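Local coordinates for Wnt inhibitor of Dorsal protein (Drosophila melanogaster, PDB 4KRR), which is a secreted Wnt-family ligand, here its N-terminal domain and linker, that probably binds frizzled seven-transmembrane receptors to start a signalling cascade reaching the nucleus, at residues P51-A59 against L165-I173; G113-A124 against I184-V195. All coordinates share one frame; numbering follows the deposited sequence.

Interaction 1 of 2, residues P51-A59 against L165-I173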
loop_
_atom_site.group_PDB
_atom_site.type_symbol
_atom_site.label_atom_id
_atom_site.label_comp_id
_atom_site.label_asym_id
_atom_site.label_seq_id
_atom_site.Cartn_x
_atom_site.Cartn_y
_atom_site.Cartn_z
ATOM N N PRO A 51 11.924 5.771 -12.806
ATOM C CA PRO A 51 12.070 5.682 -11.352
ATOM C C PRO A 51 13.179 4.726 -10.934
ATOM O O PRO A 51 13.373 3.684 -11.567
ATOM C CB PRO A 51 10.715 5.137 -10.901
ATOM C CG PRO A 51 10.227 4.354 -12.066
ATOM C CD PRO A 51 10.705 5.089 -13.284
ATOM N N ASN A 52 13.908 5.090 -9.884
ATOM C CA ASN A 52 14.864 4.176 -9.278
ATOM C C ASN A 52 14.185 3.330 -8.203
ATOM O O ASN A 52 12.998 3.512 -7.924
ATOM C CB ASN A 52 16.089 4.921 -8.727
ATOM C CG ASN A 52 15.738 5.937 -7.649
ATOM O OD1 ASN A 52 14.905 5.686 -6.777
ATOM N ND2 ASN A 52 16.386 7.094 -7.704
ATOM N N ARG A 53 14.942 2.417 -7.602
ATOM C CA ARG A 53 14.390 1.468 -6.639
ATOM C C ARG A 53 13.731 2.157 -5.443
ATOM O O ARG A 53 12.714 1.689 -4.931
ATOM C CB ARG A 53 15.473 0.497 -6.159
ATOM C CG ARG A 53 14.918 -0.791 -5.564
ATOM C CD ARG A 53 15.995 -1.597 -4.856
ATOM N NE ARG A 53 17.014 -2.114 -5.766
ATOM C CZ ARG A 53 17.133 -3.393 -6.109
ATOM N NH1 ARG A 53 16.294 -4.294 -5.617
ATOM N NH2 ARG A 53 18.094 -3.772 -6.942
ATOM N N GLU A 54 14.299 3.275 -5.006
ATOM C CA GLU A 54 13.730 4.010 -3.881
ATOM C C GLU A 54 12.444 4.744 -4.257
ATOM O O GLU A 54 11.533 4.854 -3.436
ATOM C CB GLU A 54 14.752 4.972 -3.265
ATOM C CG GLU A 54 15.899 4.270 -2.544
ATOM C CD GLU A 54 16.861 3.609 -3.507
ATOM O OE1 GLU A 54 17.240 4.269 -4.497
ATOM O OE2 GLU A 54 17.221 2.432 -3.291
ATOM N N ASP A 55 12.376 5.247 -5.490
ATOM C CA ASP A 55 11.154 5.869 -6.003
ATOM C C ASP A 55 10.021 4.853 -5.968
ATOM O O ASP A 55 8.895 5.161 -5.574
ATOM C CB ASP A 55 11.343 6.340 -7.449
ATOM C CG ASP A 55 12.312 7.499 -7.569
ATOM O OD1 ASP A 55 12.216 8.450 -6.764
ATOM O OD2 ASP A 55 13.169 7.456 -8.478
ATOM N N VAL A 56 10.343 3.637 -6.394
ATOM C CA VAL A 56 9.392 2.537 -6.431
ATOM C C VAL A 56 8.874 2.173 -5.039
ATOM O O VAL A 56 7.672 1.984 -4.853
ATOM C CB VAL A 56 10.023 1.304 -7.105
ATOM C CG1 VAL A 56 9.146 0.073 -6.928
ATOM C CG2 VAL A 56 10.264 1.592 -8.580
ATOM N N TYR A 57 9.771 2.086 -4.062
ATOM C CA TYR A 57 9.356 1.754 -2.703
ATOM C C TYR A 57 8.422 2.810 -2.119
ATOM O O TYR A 57 7.374 2.482 -1.565
ATOM C CB TYR A 57 10.553 1.562 -1.767
ATOM C CG TYR A 57 10.129 1.460 -0.318
ATOM C CD1 TYR A 57 9.676 0.256 0.210
ATOM C CD2 TYR A 57 10.152 2.574 0.516
ATOM C CE1 TYR A 57 9.271 0.161 1.530
ATOM C CE2 TYR A 57 9.745 2.488 1.832
ATOM C CZ TYR A 57 9.309 1.280 2.334
ATOM O OH TYR A 57 8.908 1.199 3.645
ATOM N N VAL A 58 8.819 4.074 -2.235
ATOM C CA VAL A 58 8.057 5.177 -1.660
ATOM C C VAL A 58 6.636 5.235 -2.212
ATOM O O VAL A 58 5.674 5.379 -1.456
ATOM C CB VAL A 58 8.769 6.527 -1.871
ATOM C CG1 VAL A 58 7.885 7.676 -1.417
ATOM C CG2 VAL A 58 10.091 6.542 -1.118
ATOM N N ALA A 59 6.511 5.105 -3.528
ATOM C CA ALA A 59 5.204 5.090 -4.171
ATOM C C ALA A 59 4.395 3.869 -3.738
ATOM O O ALA A 59 3.186 3.962 -3.519
ATOM C CB ALA A 59 5.356 5.119 -5.689
ATOM N N LEU A 165 6.568 -5.307 1.486
ATOM C CA LEU A 165 6.996 -4.338 0.481
ATOM C C LEU A 165 8.503 -4.109 0.539
ATOM O O LEU A 165 9.145 -3.905 -0.492
ATOM C CB LEU A 165 6.240 -3.019 0.641
ATOM C CG LEU A 165 4.779 -3.032 0.187
ATOM C CD1 LEU A 165 4.099 -1.720 0.538
ATOM C CD2 LEU A 165 4.686 -3.297 -1.310
ATOM N N LEU A 166 9.064 -4.149 1.746
ATOM C CA LEU A 166 10.510 -4.051 1.920
ATOM C C LEU A 166 11.198 -5.223 1.226
ATOM O O LEU A 166 12.232 -5.054 0.579
ATOM C CB LEU A 166 10.885 -4.023 3.405
ATOM C CG LEU A 166 12.382 -3.860 3.691
ATOM C CD1 LEU A 166 12.898 -2.576 3.054
ATOM C CD2 LEU A 166 12.678 -3.877 5.186
ATOM N N GLN A 167 10.611 -6.407 1.362
ATOM C CA GLN A 167 11.127 -7.604 0.709
ATOM C C GLN A 167 11.047 -7.462 -0.810
ATOM O O GLN A 167 12.006 -7.755 -1.523
ATOM C CB GLN A 167 10.352 -8.842 1.167
ATOM C CG GLN A 167 10.908 -10.158 0.643
ATOM C CD GLN A 167 12.296 -10.460 1.177
ATOM O OE1 GLN A 167 12.540 -10.390 2.382
ATOM N NE2 GLN A 167 13.216 -10.794 0.279
ATOM N N MET A 168 9.898 -7.004 -1.298
ATOM C CA MET A 168 9.708 -6.786 -2.728
ATOM C C MET A 168 10.638 -5.696 -3.251
ATOM O O MET A 168 11.104 -5.758 -4.391
ATOM C CB MET A 168 8.251 -6.446 -3.033
ATOM C CG MET A 168 7.385 -7.662 -3.304
ATOM S SD MET A 168 5.648 -7.234 -3.509
ATOM C CE MET A 168 5.205 -6.920 -1.807
ATOM N N TYR A 169 10.898 -4.699 -2.411
ATOM C CA TYR A 169 11.895 -3.680 -2.715
ATOM C C TYR A 169 13.275 -4.316 -2.882
ATOM O O TYR A 169 14.027 -3.950 -3.786
ATOM C CB TYR A 169 11.905 -2.609 -1.617
ATOM C CG TYR A 169 13.153 -1.752 -1.545
ATOM C CD1 TYR A 169 13.290 -0.608 -2.329
ATOM C CD2 TYR A 169 14.180 -2.067 -0.664
ATOM C CE1 TYR A 169 14.430 0.185 -2.246
ATOM C CE2 TYR A 169 15.319 -1.287 -0.578
ATOM C CZ TYR A 169 15.441 -0.164 -1.370
ATOM O OH TYR A 169 16.581 0.605 -1.272
ATOM N N ASP A 170 13.596 -5.276 -2.018
ATOM C CA ASP A 170 14.885 -5.965 -2.078
ATOM C C ASP A 170 15.011 -6.818 -3.336
ATOM O O ASP A 170 16.096 -6.941 -3.902
ATOM C CB ASP A 170 15.088 -6.864 -0.853
ATOM C CG ASP A 170 15.229 -6.080 0.441
ATOM O OD1 ASP A 170 15.575 -4.882 0.390
ATOM O OD2 ASP A 170 15.000 -6.675 1.514
ATOM N N ASP A 171 13.899 -7.410 -3.761
ATOM C CA ASP A 171 13.907 -8.349 -4.877
ATOM C C ASP A 171 13.409 -7.721 -6.175
ATOM O O ASP A 171 13.040 -8.429 -7.113
ATOM C CB ASP A 171 13.055 -9.575 -4.540
ATOM C CG ASP A 171 13.589 -10.346 -3.348
ATOM O OD1 ASP A 171 14.826 -10.400 -3.175
ATOM O OD2 ASP A 171 12.771 -10.900 -2.585
ATOM N N ALA A 172 13.401 -6.392 -6.225
ATOM C CA ALA A 172 12.899 -5.666 -7.388
ATOM C C ALA A 172 13.720 -5.944 -8.644
ATOM O O ALA A 172 14.928 -6.181 -8.571
ATOM C CB ALA A 172 12.860 -4.172 -7.099
ATOM N N ILE A 173 13.057 -5.909 -9.796
ATOM C CA ILE A 173 13.716 -6.173 -11.071
ATOM C C ILE A 173 14.019 -4.881 -11.813
ATOM O O ILE A 173 13.139 -4.035 -11.991
ATOM C CB ILE A 173 12.844 -7.054 -11.981
ATOM C CG1 ILE A 173 12.404 -8.317 -11.242
ATOM C CG2 ILE A 173 13.590 -7.401 -13.269
ATOM C CD1 ILE A 173 11.433 -9.171 -12.027
HETATM O O HOH W 1 17.266 -7.196 -7.047
#
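Arg-53 lies across the ring of Tyr-169 at about a right angle, its CD over one face at 3.9 Å from the centroid, a CH-pi contact. The chain then bends at chi3 (-66°), and the guanidinium stands high above the ring, almost on its normal but too far for more than weak cation-pi attraction, while NH1 donates to Tyr-169 O at the end of helix 158-170 (2.9 Å). That bond is nearly straight (165°) and lies in both the guanidinium and the carbonyl plane. Water 1 extends the grip, accepting a weak bond from NH1 and donating to Ala-172 O. At the far end of the ring, Tyr-169 OH donates to the anti lone pair of Glu-54 OE2 at 2.8 Å. Tyr-57 turns its edge toward the Tyr-169 face, a T-shaped pair with centroids 5.7 Å apart, while its CB sits 3.5 Å from Tyr-169 CD1.

In the second shell, Tyr-203 and Ser-200 hold the other carboxylate oxygen of Glu-54, and Phe-27 meets both tyrosines edge-to-face. Asn-52 and Asp-55 start helix 53-75 with a capping box: Asp-55 N donates to Asn-52 OD1 (2.9 Å) and Asn-52 N to Asp-55 OD2 (2.8 Å). The axes of 53-59 and 165-170 approach to 10.0 Å at 160°, a near-antiparallel helix pair in the Wnt N-terminal domain, joined where one helix begins and the other ends.

Interaction 2 of 2, residues G113-A124 against I184-V195; sequences GAIGHNRRVVGA and IMWQNIPLDSLV
The loop sets out at Gly-113 with Ile-184, reaches Val-121 with Leu-191, then turns back against the helix direction, Leu-194 beside Asn-118 and Val-195 beside Ala-114. It is an irregular loop packed on a helix of the Wnt N-terminal domain, with a type I beta turn, Pro-190 to Ser-193, beside the helix.

Asn-118 reads the backbone of Val-195 with both ends of its amide. OD1 accepts from Val-195 N at 2.8 Å, on a lone pair in the carbonyl plane, and ND2 donates to Val-195 O at 2.9 Å, almost straight (174°) and in the amide plane. Two bonds to one residue hold the amide flat and fix which way round it sits. A leucine here would probably leave Val-195 N and O without these partners and free the loop end to shift.

His-117 has CG anti to its backbone N (chi1 172°), which sends the ring out to the loop. There NE2 donates to Ser-193 O at 2.9 Å through a bent bond (143°), while Ile-189 CG2 and Val-195 CG2 pack obliquely against the ring.

Farther along the helix, Leu-191 lies across Arg-120, its CD1 3.7 Å from NE, and its CD2 reaches Ala-124 CB. Val-121 CG1 meets Leu-194 CD2 at 3.7 Å. Water 2 joins Gly-113 O to Ile-184 N. Within the turn, Leu-191 O takes a CA-H...O contact from Val-121 CA at 3.3 Å and a hydrogen bond from water 3, which also donates to Val-121 O.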
loop_
_atom_site.group_PDB
_atom_site.type_symbol
_atom_site.label_atom_id
_atom_site.label_comp_id
_atom_site.label_asym_id
_atom_site.label_seq_id
_atom_site.Cartn_x
_atom_site.Cartn_y
_atom_site.Cartn_z
ATOM N N GLY A 113 3.855 1.946 -17.927
ATOM C CA GLY A 113 5.251 1.601 -17.732
ATOM C C GLY A 113 5.487 0.892 -16.410
ATOM O O GLY A 113 4.712 0.019 -16.016
ATOM N N ALA A 114 6.554 1.279 -15.720
ATOM C CA ALA A 114 6.904 0.680 -14.438
ATOM C C ALA A 114 5.883 1.047 -13.368
ATOM O O ALA A 114 5.523 0.220 -12.530
ATOM C CB ALA A 114 8.295 1.122 -14.012
ATOM N N ILE A 115 5.424 2.294 -13.408
ATOM C CA ILE A 115 4.433 2.792 -12.460
ATOM C C ILE A 115 3.155 1.958 -12.483
ATOM O O ILE A 115 2.675 1.520 -11.438
ATOM C CB ILE A 115 4.077 4.263 -12.747
ATOM C CG1 ILE A 115 5.320 5.144 -12.621
ATOM C CG2 ILE A 115 2.991 4.742 -11.800
ATOM C CD1 ILE A 115 5.942 5.127 -11.243
ATOM N N GLY A 116 2.616 1.738 -13.677
ATOM C CA GLY A 116 1.397 0.967 -13.836
ATOM C C GLY A 116 1.532 -0.450 -13.311
ATOM O O GLY A 116 0.641 -0.958 -12.630
ATOM N N HIS A 117 2.656 -1.087 -13.624
ATOM C CA HIS A 117 2.896 -2.455 -13.190
ATOM C C HIS A 117 2.985 -2.543 -11.674
ATOM O O HIS A 117 2.431 -3.457 -11.064
ATOM C CB HIS A 117 4.181 -3.002 -13.808
ATOM C CG HIS A 117 4.591 -4.332 -13.259
ATOM N ND1 HIS A 117 3.983 -5.511 -13.630
ATOM C CD2 HIS A 117 5.543 -4.668 -12.354
ATOM C CE1 HIS A 117 4.544 -6.517 -12.983
ATOM N NE2 HIS A 117 5.494 -6.033 -12.204
ATOM N N ASN A 118 3.685 -1.587 -11.073
ATOM C CA ASN A 118 3.904 -1.598 -9.632
ATOM C C ASN A 118 2.622 -1.374 -8.842
ATOM O O ASN A 118 2.455 -1.918 -7.755
ATOM C CB ASN A 118 4.970 -0.574 -9.235
ATOM C CG ASN A 118 6.359 -0.972 -9.702
ATOM O OD1 ASN A 118 6.631 -2.149 -9.941
ATOM N ND2 ASN A 118 7.246 0.009 -9.831
ATOM N N ARG A 119 1.712 -0.575 -9.389
ATOM C CA ARG A 119 0.428 -0.371 -8.735
ATOM C C ARG A 119 -0.377 -1.668 -8.730
ATOM O O ARG A 119 -1.072 -1.974 -7.761
ATOM C CB ARG A 119 -0.351 0.764 -9.397
ATOM C CG ARG A 119 0.338 2.110 -9.278
ATOM C CD ARG A 119 -0.520 3.227 -9.830
ATOM N NE ARG A 119 0.210 4.488 -9.892
ATOM C CZ ARG A 119 -0.314 5.630 -10.323
ATOM N NH1 ARG A 119 -1.574 5.666 -10.726
ATOM N NH2 ARG A 119 0.420 6.735 -10.350
ATOM N N ARG A 120 -0.266 -2.435 -9.813
ATOM C CA ARG A 120 -0.873 -3.762 -9.869
ATOM C C ARG A 120 -0.230 -4.705 -8.852
ATOM O O ARG A 120 -0.914 -5.524 -8.241
ATOM C CB ARG A 120 -0.766 -4.353 -11.278
ATOM C CG ARG A 120 -1.716 -3.727 -12.287
ATOM C CD ARG A 120 -1.458 -4.239 -13.697
ATOM N NE ARG A 120 -1.485 -5.698 -13.769
ATOM C CZ ARG A 120 -2.588 -6.418 -13.947
ATOM N NH1 ARG A 120 -3.764 -5.819 -14.068
ATOM N NH2 ARG A 120 -2.517 -7.741 -14.003
ATOM N N VAL A 121 1.083 -4.582 -8.677
ATOM C CA VAL A 121 1.807 -5.410 -7.714
ATOM C C VAL A 121 1.325 -5.129 -6.294
ATOM O O VAL A 121 1.030 -6.048 -5.535
ATOM C CB VAL A 121 3.330 -5.174 -7.791
ATOM C CG1 VAL A 121 4.048 -5.913 -6.662
ATOM C CG2 VAL A 121 3.867 -5.608 -9.147
ATOM N N VAL A 122 1.251 -3.847 -5.948
ATOM C CA VAL A 122 0.751 -3.426 -4.647
ATOM C C VAL A 122 -0.706 -3.849 -4.458
ATOM O O VAL A 122 -1.106 -4.268 -3.371
ATOM C CB VAL A 122 0.884 -1.901 -4.475
ATOM C CG1 VAL A 122 0.219 -1.439 -3.185
ATOM C CG2 VAL A 122 2.352 -1.499 -4.502
ATOM N N GLY A 123 -1.491 -3.744 -5.525
ATOM C CA GLY A 123 -2.884 -4.143 -5.489
ATOM C C GLY A 123 -3.060 -5.610 -5.142
ATOM O O GLY A 123 -3.861 -5.960 -4.277
ATOM N N ALA A 124 -2.298 -6.465 -5.819
ATOM C CA ALA A 124 -2.357 -7.907 -5.599
ATOM C C ALA A 124 -1.899 -8.290 -4.193
ATOM O O ALA A 124 -2.433 -9.219 -3.589
ATOM C CB ALA A 124 -1.520 -8.631 -6.642
ATOM N N ILE A 184 3.492 -2.563 -19.742
ATOM C CA ILE A 184 4.241 -3.809 -19.688
ATOM C C ILE A 184 3.253 -4.945 -19.897
ATOM O O ILE A 184 2.211 -4.990 -19.241
ATOM C CB ILE A 184 4.963 -3.976 -18.343
ATOM C CG1 ILE A 184 5.952 -2.828 -18.133
ATOM C CG2 ILE A 184 5.676 -5.318 -18.284
ATOM C CD1 ILE A 184 6.757 -2.934 -16.858
ATOM N N MET A 185 3.575 -5.844 -20.824
ATOM C CA MET A 185 2.663 -6.915 -21.225
ATOM C C MET A 185 2.115 -7.698 -20.034
ATOM O O MET A 185 2.854 -8.051 -19.114
ATOM C CB MET A 185 3.349 -7.864 -22.210
ATOM C CG MET A 185 2.427 -8.917 -22.802
ATOM S SD MET A 185 3.221 -9.895 -24.093
ATOM C CE MET A 185 4.460 -10.772 -23.144
ATOM N N TRP A 186 0.808 -7.944 -20.048
ATOM C CA TRP A 186 0.167 -8.725 -19.000
ATOM C C TRP A 186 0.716 -10.147 -19.005
ATOM O O TRP A 186 0.973 -10.715 -20.067
ATOM C CB TRP A 186 -1.342 -8.731 -19.189
ATOM N N GLN A 187 0.903 -10.703 -17.811
ATOM C CA GLN A 187 1.459 -12.047 -17.641
ATOM C C GLN A 187 2.871 -12.199 -18.206
ATOM O O GLN A 187 3.302 -13.307 -18.524
ATOM C CB GLN A 187 0.528 -13.117 -18.226
ATOM C CG GLN A 187 -0.706 -13.393 -17.387
ATOM C CD GLN A 187 -0.999 -14.876 -17.254
ATOM O OE1 GLN A 187 -1.300 -15.365 -16.166
ATOM N NE2 GLN A 187 -0.912 -15.600 -18.365
ATOM N N ASN A 188 3.587 -11.087 -18.330
ATOM C CA ASN A 188 4.988 -11.129 -18.732
ATOM C C ASN A 188 5.894 -11.060 -17.509
ATOM O O ASN A 188 6.662 -11.982 -17.241
ATOM C CB ASN A 188 5.312 -9.999 -19.709
ATOM C CG ASN A 188 6.782 -9.952 -20.082
ATOM O OD1 ASN A 188 7.430 -8.913 -19.962
ATOM N ND2 ASN A 188 7.316 -11.082 -20.530
ATOM N N ILE A 189 5.798 -9.962 -16.768
ATOM C CA ILE A 189 6.506 -9.828 -15.500
ATOM C C ILE A 189 5.572 -10.238 -14.368
ATOM O O ILE A 189 4.429 -9.784 -14.316
ATOM C CB ILE A 189 7.000 -8.384 -15.280
ATOM C CG1 ILE A 189 8.015 -8.003 -16.358
ATOM C CG2 ILE A 189 7.614 -8.223 -13.890
ATOM C CD1 ILE A 189 8.624 -6.632 -16.169
ATOM N N PRO A 190 6.050 -11.118 -13.472
ATOM C CA PRO A 190 5.249 -11.604 -12.341
ATOM C C PRO A 190 4.659 -10.469 -11.508
ATOM O O PRO A 190 5.303 -9.437 -11.313
ATOM C CB PRO A 190 6.256 -12.415 -11.512
ATOM C CG PRO A 190 7.612 -12.037 -12.042
ATOM C CD PRO A 190 7.395 -11.714 -13.481
ATOM N N LEU A 191 3.438 -10.671 -11.025
ATOM C CA LEU A 191 2.709 -9.632 -10.306
ATOM C C LEU A 191 3.184 -9.471 -8.861
ATOM O O LEU A 191 2.705 -8.600 -8.138
ATOM C CB LEU A 191 1.206 -9.924 -10.338
ATOM C CG LEU A 191 0.275 -8.712 -10.407
ATOM C CD1 LEU A 191 0.553 -7.898 -11.663
ATOM C CD2 LEU A 191 -1.180 -9.154 -10.362
ATOM N N ASP A 192 4.123 -10.314 -8.443
ATOM C CA ASP A 192 4.682 -10.212 -7.099
ATOM C C ASP A 192 6.087 -9.618 -7.140
ATOM O O ASP A 192 6.827 -9.678 -6.157
ATOM C CB ASP A 192 4.692 -11.576 -6.404
ATOM C CG ASP A 192 5.576 -12.586 -7.107
ATOM O OD1 ASP A 192 5.845 -12.408 -8.312
ATOM O OD2 ASP A 192 6.001 -13.562 -6.454
ATOM N N SER A 193 6.446 -9.047 -8.286
ATOM C CA SER A 193 7.741 -8.394 -8.448
ATOM C C SER A 193 7.579 -6.921 -8.805
ATOM O O SER A 193 6.928 -6.580 -9.793
ATOM C CB SER A 193 8.574 -9.096 -9.523
ATOM O OG SER A 193 8.889 -10.426 -9.147
ATOM N N LEU A 194 8.169 -6.051 -7.994
ATOM C CA LEU A 194 8.235 -4.633 -8.317
ATOM C C LEU A 194 9.317 -4.419 -9.365
ATOM O O LEU A 194 10.284 -5.181 -9.434
ATOM C CB LEU A 194 8.556 -3.810 -7.069
ATOM C CG LEU A 194 7.511 -3.783 -5.952
ATOM C CD1 LEU A 194 8.104 -3.170 -4.688
ATOM C CD2 LEU A 194 6.280 -3.009 -6.396
ATOM N N VAL A 195 9.158 -3.386 -10.184
ATOM C CA VAL A 195 10.155 -3.076 -11.199
ATOM C C VAL A 195 10.625 -1.632 -11.095
ATOM O O VAL A 195 9.872 -0.751 -10.684
ATOM C CB VAL A 195 9.627 -3.345 -12.630
ATOM C CG1 VAL A 195 9.318 -4.824 -12.817
ATOM C CG2 VAL A 195 8.399 -2.492 -12.925
HETATM O O HOH W 2 2.459 -1.348 -17.305
HETATM O O HOH W 3 1.766 -8.622 -5.432
#

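In the fold
The two contacts adjoin, their centres 12 Å apart, and their segments alternate along the chain. Interaction 1 pairs two helices; interaction 2 lays a loop on a third, helix 113-127. They join where Ile-173 N probably bonds to Leu-194 O at 2.9 Å, as the chain enters strand 195-196. Val-56 packs on Asn-118, and Met-168 touches Val-121 and Leu-194, a buried seam. Each has a buried side (Glu-54 and Tyr-57; His-117, Asn-118, Val-121, Leu-194 and Val-195) and an exposed one (Asp-170; Arg-120). Interaction 1 rests on aromatic faces and charged side chains at helix ends; interaction 2, burying more (682 against 394 Å²), pairs helix side chains with loop backbone, plus aliphatic packing.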